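Local coordinates for uncharacterized protein (PDB 5DQV) that probably hydrolyses nucleotides to release pyrophosphate, as a metal-dependent pyrophosphohydrolase of the HD-domain family, at residues Leu42-Glu50 with Thr178-Arg188; Tyr155-Phe166 with Leu199-Thr210. All blocks are in the same frame, centred on the assembly; numbering follows the deposited sequence. Where two conformers were deposited one is given.

Contact 1: residues Leu42-Glu50 with Thr178-Arg188; sequences LAVYIGEKE and TDTARELAEER
Glu50 OE2 is gripped twice by Thr180. The hydroxyl Thr180 OG1 donates to Glu50 OE2 at 2.7 Å, on the anti lone pair of that oxygen. The backbone Thr180 N donates to the same Glu50 OE2 at 3.0 Å, also on the anti side but 33° out of the carboxylate plane. The other oxygen, Glu50 OE1, accepts from a water that in turn accepts from Asp179 N. Two backbone N-H groups in the first turn of helix 179-202 thus turn to the carboxylate, one directly and one through water. The helix start would probably favour its negative charge. Glu50 reaches there through a bend at chi2 (-75°), which lays its CD 3.6 Å from Thr178 CB. Thr178 is the N-cap of this helix, and its OG1 accepts from Ala181 N at 3.1 Å.

Helix 33-50 belongs to the all-helical HD domain. Its last turns meet helix 179-202 with the axes of the two short segments 9.5 Å apart and their directions at 129°. Thr180 is a knob in a hole formed by Tyr45, Ile46, Lys49 and Glu50. Its CG2, anti to the backbone N, touches Ile46 CG1 and the CE2 of Tyr45. Lys49 CB lies 3.3 Å from Thr180 OG1, and Lys49 CG lies over one face of the Tyr45 ring, toward its rim.

Further along, Leu184 CD1 sits 4.1 Å from Ile46 CG1 and also touches Tyr45 CE2. Ile46 CD1 reaches Ala181 CB, while Ile46 also packs on Leu132 of helix 121-132. At the far end Leu42 and Arg188 approach from opposite directions. Leu42 CD2 stands 4.0 Å from Arg188 NH2, and Arg188 also packs on Asp202 of the second subunit.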
loop_
_atom_site.group_PDB
_atom_site.type_symbol
_atom_site.label_atom_id
_atom_site.label_comp_id
_atom_site.label_asym_id
_atom_site.label_seq_id
_atom_site.Cartn_x
_atom_site.Cartn_y
_atom_site.Cartn_z
ATOM N N LEU A 42 8.669 1.970 19.693
ATOM C CA LEU A 42 8.639 0.502 19.824
ATOM C C LEU A 42 9.900 0.001 20.530
ATOM O O LEU A 42 9.841 -0.844 21.401
ATOM C CB LEU A 42 8.542 -0.123 18.421
ATOM C CG LEU A 42 7.540 -1.170 17.964
ATOM C CD1 LEU A 42 6.268 -1.337 18.851
ATOM C CD2 LEU A 42 7.208 -0.814 16.483
ATOM N N ALA A 43 11.049 0.522 20.118
ATOM C CA ALA A 43 12.297 0.122 20.721
ATOM C C ALA A 43 12.369 0.426 22.234
ATOM O O ALA A 43 12.869 -0.395 23.022
ATOM C CB ALA A 43 13.484 0.717 19.949
ATOM N N VAL A 44 11.876 1.583 22.652
ATOM C CA VAL A 44 11.933 1.967 24.068
ATOM C C VAL A 44 11.005 1.055 24.858
ATOM O O VAL A 44 11.359 0.581 25.980
ATOM C CB VAL A 44 11.624 3.520 24.273
ATOM C CG1 VAL A 44 11.257 3.842 25.743
ATOM C CG2 VAL A 44 12.848 4.372 23.753
ATOM N N TYR A 45 9.847 0.739 24.275
ATOM C CA TYR A 45 8.897 -0.174 24.928
ATOM C C TYR A 45 9.507 -1.587 25.177
ATOM O O TYR A 45 9.533 -2.110 26.293
ATOM C CB TYR A 45 7.594 -0.282 24.123
ATOM C CG TYR A 45 6.708 -1.376 24.662
ATOM C CD1 TYR A 45 5.842 -1.112 25.733
ATOM C CD2 TYR A 45 6.726 -2.657 24.138
ATOM C CE1 TYR A 45 5.032 -2.090 26.264
ATOM C CE2 TYR A 45 5.901 -3.653 24.663
ATOM C CZ TYR A 45 5.064 -3.354 25.732
ATOM O OH TYR A 45 4.237 -4.300 26.287
ATOM N N ILE A 46 10.066 -2.153 24.134
ATOM C CA ILE A 46 10.766 -3.459 24.208
ATOM C C ILE A 46 11.981 -3.428 25.165
ATOM O O ILE A 46 12.172 -4.315 25.980
ATOM C CB ILE A 46 11.224 -3.862 22.829
ATOM C CG1 ILE A 46 10.005 -4.174 21.945
ATOM C CG2 ILE A 46 12.139 -5.112 22.879
ATOM C CD1 ILE A 46 10.344 -4.246 20.471
ATOM N N GLY A 47 12.776 -2.376 25.042
ATOM C CA GLY A 47 13.921 -2.131 25.856
ATOM C C GLY A 47 13.617 -2.107 27.329
ATOM O O GLY A 47 14.349 -2.702 28.147
ATOM N N GLU A 48 12.501 -1.482 27.684
ATOM C CA GLU A 48 12.092 -1.448 29.076
ATOM C C GLU A 48 11.683 -2.838 29.588
ATOM O O GLU A 48 12.121 -3.255 30.658
ATOM C CB GLU A 48 11.009 -0.368 29.317
ATOM C CG GLU A 48 10.678 -0.199 30.834
ATOM C CD GLU A 48 9.619 -1.176 31.373
ATOM O OE1 GLU A 48 8.826 -1.704 30.556
ATOM O OE2 GLU A 48 9.548 -1.400 32.626
ATOM N N LYS A 49 10.904 -3.581 28.809
ATOM C CA LYS A 49 10.541 -4.953 29.163
ATOM C C LYS A 49 11.760 -5.855 29.263
ATOM O O LYS A 49 11.786 -6.768 30.090
ATOM C CB LYS A 49 9.565 -5.548 28.135
ATOM C CG LYS A 49 8.200 -4.813 28.017
ATOM C CD LYS A 49 7.382 -5.024 29.227
ATOM C CE LYS A 49 6.000 -4.476 29.054
ATOM N NZ LYS A 49 5.326 -4.537 30.357
ATOM N N GLU A 50 12.753 -5.604 28.414
ATOM C CA GLU A 50 13.935 -6.480 28.324
ATOM C C GLU A 50 15.085 -6.038 29.241
ATOM O O GLU A 50 16.114 -6.679 29.282
ATOM C CB GLU A 50 14.392 -6.554 26.862
ATOM C CG GLU A 50 13.385 -7.257 25.942
ATOM C CD GLU A 50 13.384 -8.747 26.109
ATOM O OE1 GLU A 50 14.485 -9.345 26.345
ATOM O OE2 GLU A 50 12.294 -9.347 26.032
ATOM N N THR A 178 14.207 -10.789 20.682
ATOM C CA THR A 178 13.787 -10.738 22.092
ATOM C C THR A 178 12.450 -11.434 22.270
ATOM O O THR A 178 11.648 -11.506 21.325
ATOM C CB THR A 178 13.704 -9.275 22.607
ATOM O OG1 THR A 178 12.713 -8.544 21.865
ATOM C CG2 THR A 178 15.053 -8.553 22.444
ATOM N N ASP A 179 12.231 -11.937 23.488
ATOM C CA ASP A 179 10.952 -12.484 23.888
ATOM C C ASP A 179 9.832 -11.450 23.714
ATOM O O ASP A 179 8.770 -11.797 23.186
ATOM C CB ASP A 179 11.013 -12.972 25.345
ATOM C CG ASP A 179 11.878 -14.237 25.508
ATOM O OD1 ASP A 179 12.176 -14.888 24.476
ATOM O OD2 ASP A 179 12.250 -14.562 26.662
ATOM N N THR A 180 10.088 -10.199 24.119
ATOM C CA THR A 180 9.077 -9.159 24.029
ATOM C C THR A 180 8.673 -8.928 22.571
ATOM O O THR A 180 7.484 -8.894 22.230
ATOM C CB THR A 180 9.541 -7.838 24.666
ATOM O OG1 THR A 180 9.863 -8.081 26.042
ATOM C CG2 THR A 180 8.405 -6.769 24.584
ATOM N N ALA A 181 9.666 -8.776 21.706
ATOM C CA ALA A 181 9.414 -8.589 20.278
ATOM C C ALA A 181 8.719 -9.791 19.657
ATOM O O ALA A 181 7.840 -9.629 18.800
ATOM C CB ALA A 181 10.731 -8.280 19.513
ATOM N N ARG A 182 9.120 -10.995 20.063
ATOM C CA ARG A 182 8.522 -12.189 19.511
ATOM C C ARG A 182 7.009 -12.205 19.802
ATOM O O ARG A 182 6.193 -12.544 18.943
ATOM C CB ARG A 182 9.197 -13.454 20.061
ATOM C CG ARG A 182 9.227 -14.559 19.091
ATOM C CD ARG A 182 10.111 -15.724 19.540
ATOM N NE ARG A 182 11.532 -15.395 19.350
ATOM C CZ ARG A 182 12.431 -15.227 20.306
ATOM N NH1 ARG A 182 12.112 -15.361 21.591
ATOM N NH2 ARG A 182 13.676 -14.923 19.969
ATOM N N GLU A 183 6.659 -11.798 21.004
ATOM C CA GLU A 183 5.268 -11.738 21.402
ATOM C C GLU A 183 4.510 -10.721 20.550
ATOM O O GLU A 183 3.447 -11.038 20.021
ATOM C CB GLU A 183 5.179 -11.383 22.875
ATOM C CG GLU A 183 3.855 -11.649 23.459
ATOM C CD GLU A 183 3.878 -11.532 24.969
ATOM O OE1 GLU A 183 4.941 -11.762 25.589
ATOM O OE2 GLU A 183 2.806 -11.220 25.532
ATOM N N LEU A 184 5.072 -9.521 20.380
ATOM C CA LEU A 184 4.409 -8.471 19.588
ATOM C C LEU A 184 4.303 -8.870 18.123
ATOM O O LEU A 184 3.318 -8.573 17.457
ATOM C CB LEU A 184 5.187 -7.148 19.664
ATOM C CG LEU A 184 5.208 -6.391 20.987
ATOM C CD1 LEU A 184 6.169 -5.176 20.884
ATOM C CD2 LEU A 184 3.797 -5.888 21.392
ATOM N N ALA A 185 5.306 -9.589 17.644
ATOM C CA ALA A 185 5.348 -10.035 16.258
ATOM C C ALA A 185 4.262 -11.039 15.942
ATOM O O ALA A 185 3.723 -11.037 14.821
ATOM C CB ALA A 185 6.676 -10.613 15.919
ATOM N N GLU A 186 3.885 -11.861 16.913
ATOM C CA GLU A 186 2.845 -12.872 16.647
ATOM C C GLU A 186 1.541 -12.231 16.209
ATOM O O GLU A 186 0.955 -12.701 15.250
ATOM C CB GLU A 186 2.574 -13.776 17.861
ATOM C CG GLU A 186 3.669 -14.777 18.130
ATOM C CD GLU A 186 3.617 -16.002 17.230
ATOM O OE1 GLU A 186 2.513 -16.396 16.780
ATOM O OE2 GLU A 186 4.704 -16.603 16.996
ATOM N N GLU A 187 1.075 -11.182 16.905
ATOM C CA GLU A 187 -0.164 -10.477 16.553
ATOM C C GLU A 187 -0.062 -9.894 15.123
ATOM O O GLU A 187 -0.950 -10.012 14.299
ATOM C CB GLU A 187 -0.409 -9.273 17.488
ATOM C CG GLU A 187 -0.128 -9.437 18.986
ATOM C CD GLU A 187 -0.305 -8.103 19.724
ATOM O OE1 GLU A 187 -1.135 -7.298 19.261
ATOM O OE2 GLU A 187 0.371 -7.853 20.747
ATOM N N ARG A 188 1.046 -9.208 14.878
ATOM C CA ARG A 188 1.256 -8.509 13.607
ATOM C C ARG A 188 1.356 -9.472 12.421
ATOM O O ARG A 188 0.783 -9.238 11.376
ATOM C CB ARG A 188 2.507 -7.602 13.684
ATOM C CG ARG A 188 2.316 -6.400 14.602
ATOM C CD ARG A 188 3.503 -5.435 14.402
ATOM N NE ARG A 188 3.377 -4.353 15.319
ATOM C CZ ARG A 188 3.755 -3.096 15.079
ATOM N NH1 ARG A 188 4.303 -2.728 13.907
ATOM N NH2 ARG A 188 3.510 -2.216 15.996
HETATM O O HOH W 1 14.582 -11.825 25.396
#

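Contact 2: residues Tyr155-Phe166 with Leu199-Thr210; sequences YGDDQSAYAHFF and LEKDIPGIDAKT
Tyr155 packs against three residues of 199-210. Its CB lies 3.9 Å from Ile206 CG1. That same Ile206 CG1 then lies over one face of the ring, toward its rim and 24° off the normal, in a CH-pi contact. On the ring, Tyr155 CE1 meets Lys209 CD at 3.5 Å, and Tyr155 CE2 meets Ile203 CD1 at 3.6 Å. The OH lies near Ile203 CG2 and is hydrogen-bonded to Arg38 NH1 of the second subunit. With an alanine here, Ile206 CG1 and Ile203 CD1 would probably lose the ring they pack on, and Arg38 of the second subunit its hydroxyl partner. Next to Tyr155 in the chain, Gly156 CA meets Lys209 O at 3.2 Å in a CA-H...O contact.

Ile206 CD1 lies over one face of Tyr162, and Phe166 CE1 over the opposite face. Tyr162 OH donates to Asp207 OD1 at 2.8 Å, from above the carboxylate plane.

Ser160 is the N-cap of helix 161-169, and its OG accepts from Ala163 N. Asp157 OD1 accepts from Gln159 N, an Asx turn. After helix 179-202, Ile203 to Ile206 form a type II beta turn. A C-terminal tail, folded back by this turn, is held on a capped helix start by ring packing and one hydrogen bond, beside the subunit interface.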
loop_
_atom_site.group_PDB
_atom_site.type_symbol
_atom_site.label_atom_id
_atom_site.label_comp_id
_atom_site.label_asym_id
_atom_site.label_seq_id
_atom_site.Cartn_x
_atom_site.Cartn_y
_atom_site.Cartn_z
ATOM N N TYR A 155 0.663 -7.483 -7.361
ATOM C CA TYR A 155 1.003 -8.905 -7.436
ATOM C C TYR A 155 1.351 -9.161 -8.897
ATOM O O TYR A 155 1.275 -8.249 -9.728
ATOM C CB TYR A 155 -0.171 -9.801 -7.029
ATOM C CG TYR A 155 -1.453 -9.469 -7.788
ATOM C CD1 TYR A 155 -1.737 -10.039 -9.011
ATOM C CD2 TYR A 155 -2.350 -8.536 -7.273
ATOM C CE1 TYR A 155 -2.926 -9.716 -9.695
ATOM C CE2 TYR A 155 -3.526 -8.210 -7.926
ATOM C CZ TYR A 155 -3.803 -8.760 -9.131
ATOM O OH TYR A 155 -4.969 -8.383 -9.734
ATOM N N GLY A 156 1.706 -10.406 -9.202
ATOM C CA GLY A 156 1.851 -10.845 -10.596
ATOM C C GLY A 156 3.280 -11.091 -11.080
ATOM O O GLY A 156 3.464 -11.545 -12.200
ATOM N N ASP A 157 4.282 -10.734 -10.278
ATOM C CA ASP A 157 5.695 -11.007 -10.582
ATOM C C ASP A 157 6.508 -10.919 -9.315
ATOM O O ASP A 157 5.988 -10.514 -8.258
ATOM C CB ASP A 157 6.293 -10.093 -11.694
ATOM C CG ASP A 157 6.243 -8.574 -11.369
ATOM O OD1 ASP A 157 6.682 -8.099 -10.295
ATOM O OD2 ASP A 157 5.797 -7.829 -12.260
ATOM N N ASP A 158 7.792 -11.252 -9.432
ATOM C CA ASP A 158 8.688 -11.368 -8.274
ATOM C C ASP A 158 9.131 -10.039 -7.693
ATOM O O ASP A 158 9.714 -10.036 -6.647
ATOM C CB ASP A 158 9.936 -12.219 -8.614
ATOM C CG ASP A 158 9.656 -13.719 -8.505
ATOM O OD1 ASP A 158 9.494 -14.210 -7.347
ATOM O OD2 ASP A 158 9.561 -14.378 -9.570
ATOM N N GLN A 159 8.844 -8.920 -8.356
ATOM C CA GLN A 159 9.100 -7.596 -7.773
ATOM C C GLN A 159 7.874 -6.974 -7.064
ATOM O O GLN A 159 7.992 -5.919 -6.414
ATOM C CB GLN A 159 9.651 -6.646 -8.826
ATOM C CG GLN A 159 11.037 -7.063 -9.312
ATOM C CD GLN A 159 10.986 -8.285 -10.225
ATOM O OE1 GLN A 159 11.452 -9.374 -9.859
ATOM N NE2 GLN A 159 10.388 -8.120 -11.401
ATOM N N SER A 160 6.743 -7.677 -7.130
ATOM C CA SER A 160 5.457 -7.204 -6.615
ATOM C C SER A 160 5.409 -7.223 -5.091
ATOM O O SER A 160 6.184 -7.897 -4.426
ATOM C CB SER A 160 4.309 -8.053 -7.211
ATOM O OG SER A 160 4.187 -9.343 -6.565
ATOM N N ALA A 161 4.512 -6.423 -4.536
ATOM C CA ALA A 161 4.345 -6.350 -3.105
ATOM C C ALA A 161 3.955 -7.721 -2.580
ATOM O O ALA A 161 4.482 -8.184 -1.556
ATOM C CB ALA A 161 3.256 -5.291 -2.739
ATOM N N TYR A 162 3.050 -8.385 -3.304
ATOM C CA TYR A 162 2.514 -9.691 -2.885
ATOM C C TYR A 162 3.667 -10.679 -2.792
ATOM O O TYR A 162 3.820 -11.384 -1.797
ATOM C CB TYR A 162 1.473 -10.207 -3.865
ATOM C CG TYR A 162 0.694 -11.422 -3.351
ATOM C CD1 TYR A 162 -0.240 -11.295 -2.342
ATOM C CD2 TYR A 162 0.900 -12.689 -3.888
ATOM C CE1 TYR A 162 -1.005 -12.382 -1.892
ATOM C CE2 TYR A 162 0.192 -13.794 -3.414
ATOM C CZ TYR A 162 -0.786 -13.631 -2.430
ATOM O OH TYR A 162 -1.490 -14.740 -1.958
ATOM N N ALA A 163 4.522 -10.686 -3.803
ATOM C CA ALA A 163 5.694 -11.553 -3.772
ATOM C C ALA A 163 6.582 -11.244 -2.569
ATOM O O ALA A 163 7.166 -12.163 -1.943
ATOM C CB ALA A 163 6.499 -11.451 -5.112
ATOM N N HIS A 164 6.687 -9.953 -2.240
ATOM C CA HIS A 164 7.540 -9.517 -1.152
ATOM C C HIS A 164 7.046 -10.028 0.219
ATOM O O HIS A 164 7.858 -10.285 1.084
ATOM C CB HIS A 164 7.650 -7.997 -1.173
ATOM C CG HIS A 164 8.571 -7.424 -0.149
ATOM N ND1 HIS A 164 9.937 -7.624 -0.176
ATOM C CD2 HIS A 164 8.340 -6.554 0.863
ATOM C CE1 HIS A 164 10.497 -6.955 0.821
ATOM N NE2 HIS A 164 9.550 -6.299 1.466
ATOM N N PHE A 165 5.734 -10.146 0.419
ATOM C CA PHE A 165 5.179 -10.787 1.596
ATOM C C PHE A 165 5.731 -12.202 1.772
ATOM O O PHE A 165 6.191 -12.541 2.865
ATOM C CB PHE A 165 3.649 -10.873 1.558
ATOM C CG PHE A 165 2.947 -9.521 1.699
ATOM C CD1 PHE A 165 3.123 -8.758 2.805
ATOM C CD2 PHE A 165 2.152 -9.016 0.694
ATOM C CE1 PHE A 165 2.497 -7.465 2.901
ATOM C CE2 PHE A 165 1.543 -7.745 0.794
ATOM C CZ PHE A 165 1.714 -6.994 1.880
ATOM N N PHE A 166 5.654 -13.013 0.720
ATOM C CA PHE A 166 6.095 -14.422 0.794
ATOM C C PHE A 166 7.585 -14.583 0.931
ATOM O O PHE A 166 8.078 -15.424 1.684
ATOM C CB PHE A 166 5.549 -15.235 -0.398
ATOM C CG PHE A 166 4.079 -15.481 -0.271
ATOM C CD1 PHE A 166 3.179 -14.502 -0.619
ATOM C CD2 PHE A 166 3.595 -16.664 0.313
ATOM C CE1 PHE A 166 1.794 -14.696 -0.424
ATOM C CE2 PHE A 166 2.230 -16.874 0.458
ATOM C CZ PHE A 166 1.331 -15.885 0.106
ATOM N N LEU A 199 -6.890 -11.067 0.418
ATOM C CA LEU A 199 -6.501 -10.861 -0.995
ATOM C C LEU A 199 -6.785 -12.113 -1.810
ATOM O O LEU A 199 -7.291 -12.022 -2.947
ATOM C CB LEU A 199 -5.017 -10.483 -1.185
ATOM C CG LEU A 199 -4.540 -9.075 -0.919
ATOM C CD1 LEU A 199 -3.051 -8.990 -1.180
ATOM C CD2 LEU A 199 -5.341 -8.082 -1.787
ATOM N N GLU A 200 -6.486 -13.273 -1.234
ATOM C CA GLU A 200 -6.676 -14.556 -1.947
ATOM C C GLU A 200 -8.160 -14.761 -2.246
ATOM O O GLU A 200 -8.519 -15.263 -3.325
ATOM C CB GLU A 200 -6.116 -15.742 -1.162
ATOM C CG GLU A 200 -4.619 -15.879 -1.379
ATOM C CD GLU A 200 -3.986 -16.965 -0.547
ATOM O OE1 GLU A 200 -4.364 -17.125 0.627
ATOM O OE2 GLU A 200 -3.098 -17.665 -1.075
ATOM N N LYS A 201 -9.002 -14.332 -1.305
ATOM C CA LYS A 201 -10.454 -14.475 -1.430
ATOM C C LYS A 201 -10.993 -13.534 -2.489
ATOM O O LYS A 201 -11.730 -13.966 -3.395
ATOM C CB LYS A 201 -11.098 -14.204 -0.078
ATOM C CG LYS A 201 -12.566 -14.414 0.049
ATOM C CD LYS A 201 -12.904 -14.238 1.521
ATOM N N ASP A 202 -10.558 -12.289 -2.438
ATOM C CA ASP A 202 -11.067 -11.234 -3.325
ATOM C C ASP A 202 -10.508 -11.271 -4.732
ATOM O O ASP A 202 -11.129 -10.740 -5.675
ATOM C CB ASP A 202 -10.775 -9.902 -2.709
ATOM C CG ASP A 202 -11.627 -9.642 -1.483
ATOM O OD1 ASP A 202 -12.559 -10.455 -1.218
ATOM O OD2 ASP A 202 -11.360 -8.643 -0.816
ATOM N N ILE A 203 -9.337 -11.875 -4.867
ATOM C CA ILE A 203 -8.673 -12.045 -6.154
ATOM C C ILE A 203 -8.403 -13.514 -6.415
ATOM O O ILE A 203 -7.290 -14.003 -6.169
ATOM C CB ILE A 203 -7.358 -11.227 -6.252
ATOM C CG1 ILE A 203 -7.627 -9.744 -5.933
ATOM C CG2 ILE A 203 -6.777 -11.317 -7.682
ATOM C CD1 ILE A 203 -6.364 -8.901 -5.812
ATOM N N PRO A 204 -9.418 -14.243 -6.923
ATOM C CA PRO A 204 -9.183 -15.640 -7.248
ATOM C C PRO A 204 -7.984 -15.788 -8.187
ATOM O O PRO A 204 -7.824 -14.992 -9.085
ATOM C CB PRO A 204 -10.470 -16.075 -7.940
ATOM C CG PRO A 204 -11.521 -15.111 -7.450
ATOM C CD PRO A 204 -10.817 -13.822 -7.167
ATOM N N GLY A 205 -7.105 -16.749 -7.936
ATOM C CA GLY A 205 -5.967 -16.923 -8.812
ATOM C C GLY A 205 -4.815 -15.962 -8.567
ATOM O O GLY A 205 -3.840 -16.006 -9.298
ATOM N N ILE A 206 -4.887 -15.125 -7.533
ATOM C CA ILE A 206 -3.795 -14.183 -7.222
ATOM C C ILE A 206 -2.406 -14.863 -7.098
ATOM O O ILE A 206 -1.410 -14.297 -7.545
ATOM C CB ILE A 206 -4.067 -13.324 -5.963
ATOM C CG1 ILE A 206 -3.070 -12.153 -5.867
ATOM C CG2 ILE A 206 -4.012 -14.180 -4.638
ATOM C CD1 ILE A 206 -3.313 -11.149 -4.683
ATOM N N ASP A 207 -2.323 -16.049 -6.492
ATOM C CA ASP A 207 -1.003 -16.703 -6.324
ATOM C C ASP A 207 -0.281 -17.123 -7.609
ATOM O O ASP A 207 0.932 -17.321 -7.593
ATOM C CB ASP A 207 -1.136 -17.917 -5.395
ATOM C CG ASP A 207 -1.550 -17.513 -4.014
ATOM O OD1 ASP A 207 -0.697 -17.015 -3.285
ATOM O OD2 ASP A 207 -2.736 -17.633 -3.686
ATOM N N ALA A 208 -1.030 -17.329 -8.683
ATOM C CA ALA A 208 -0.478 -17.782 -9.974
ATOM C C ALA A 208 -0.442 -16.656 -10.990
ATOM O O ALA A 208 0.229 -16.760 -12.007
ATOM C CB ALA A 208 -1.325 -18.924 -10.555
ATOM N N LYS A 209 -1.194 -15.598 -10.736
ATOM C CA LYS A 209 -1.328 -14.504 -11.709
ATOM C C LYS A 209 0.048 -13.930 -12.122
ATOM O O LYS A 209 0.969 -13.834 -11.302
ATOM C CB LYS A 209 -2.262 -13.422 -11.178
ATOM C CG LYS A 209 -3.739 -13.626 -11.582
ATOM C CD LYS A 209 -4.607 -12.420 -11.230
ATOM C CE LYS A 209 -6.115 -12.760 -11.229
ATOM N NZ LYS A 209 -6.556 -13.398 -12.523
ATOM N N THR A 210 0.177 -13.603 -13.411
ATOM C CA THR A 210 1.332 -12.866 -13.932
ATOM C C THR A 210 0.864 -11.558 -14.605
ATOM O O THR A 210 1.332 -10.460 -14.251
ATOM C CB THR A 210 2.119 -13.699 -14.955
ATOM O OG1 THR A 210 1.205 -14.216 -15.928
ATOM C CG2 THR A 210 2.868 -14.856 -14.268
#

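In the fold
After helix 8-24, helix 33-50 supplies 42-50 at its end. Further helices follow, among them helix 121-132 and helix 136-150. Residues 155-166 come next and open contact 2. Contact 1 closes at 178-188, a loop of 127 intervening residues. Helix 179-202 then runs on, and its end with the C-terminal tail closes contact 2 over 32 residues. The two loops cross, since their segments alternate along the chain. Both contacts use helix 179-202, one near each end, with centres 30 Å apart. Helix 179-202 thus ties helix 33-50, near its start, to the region of helix 161-169, near its end. Both contacts also touch the second subunit.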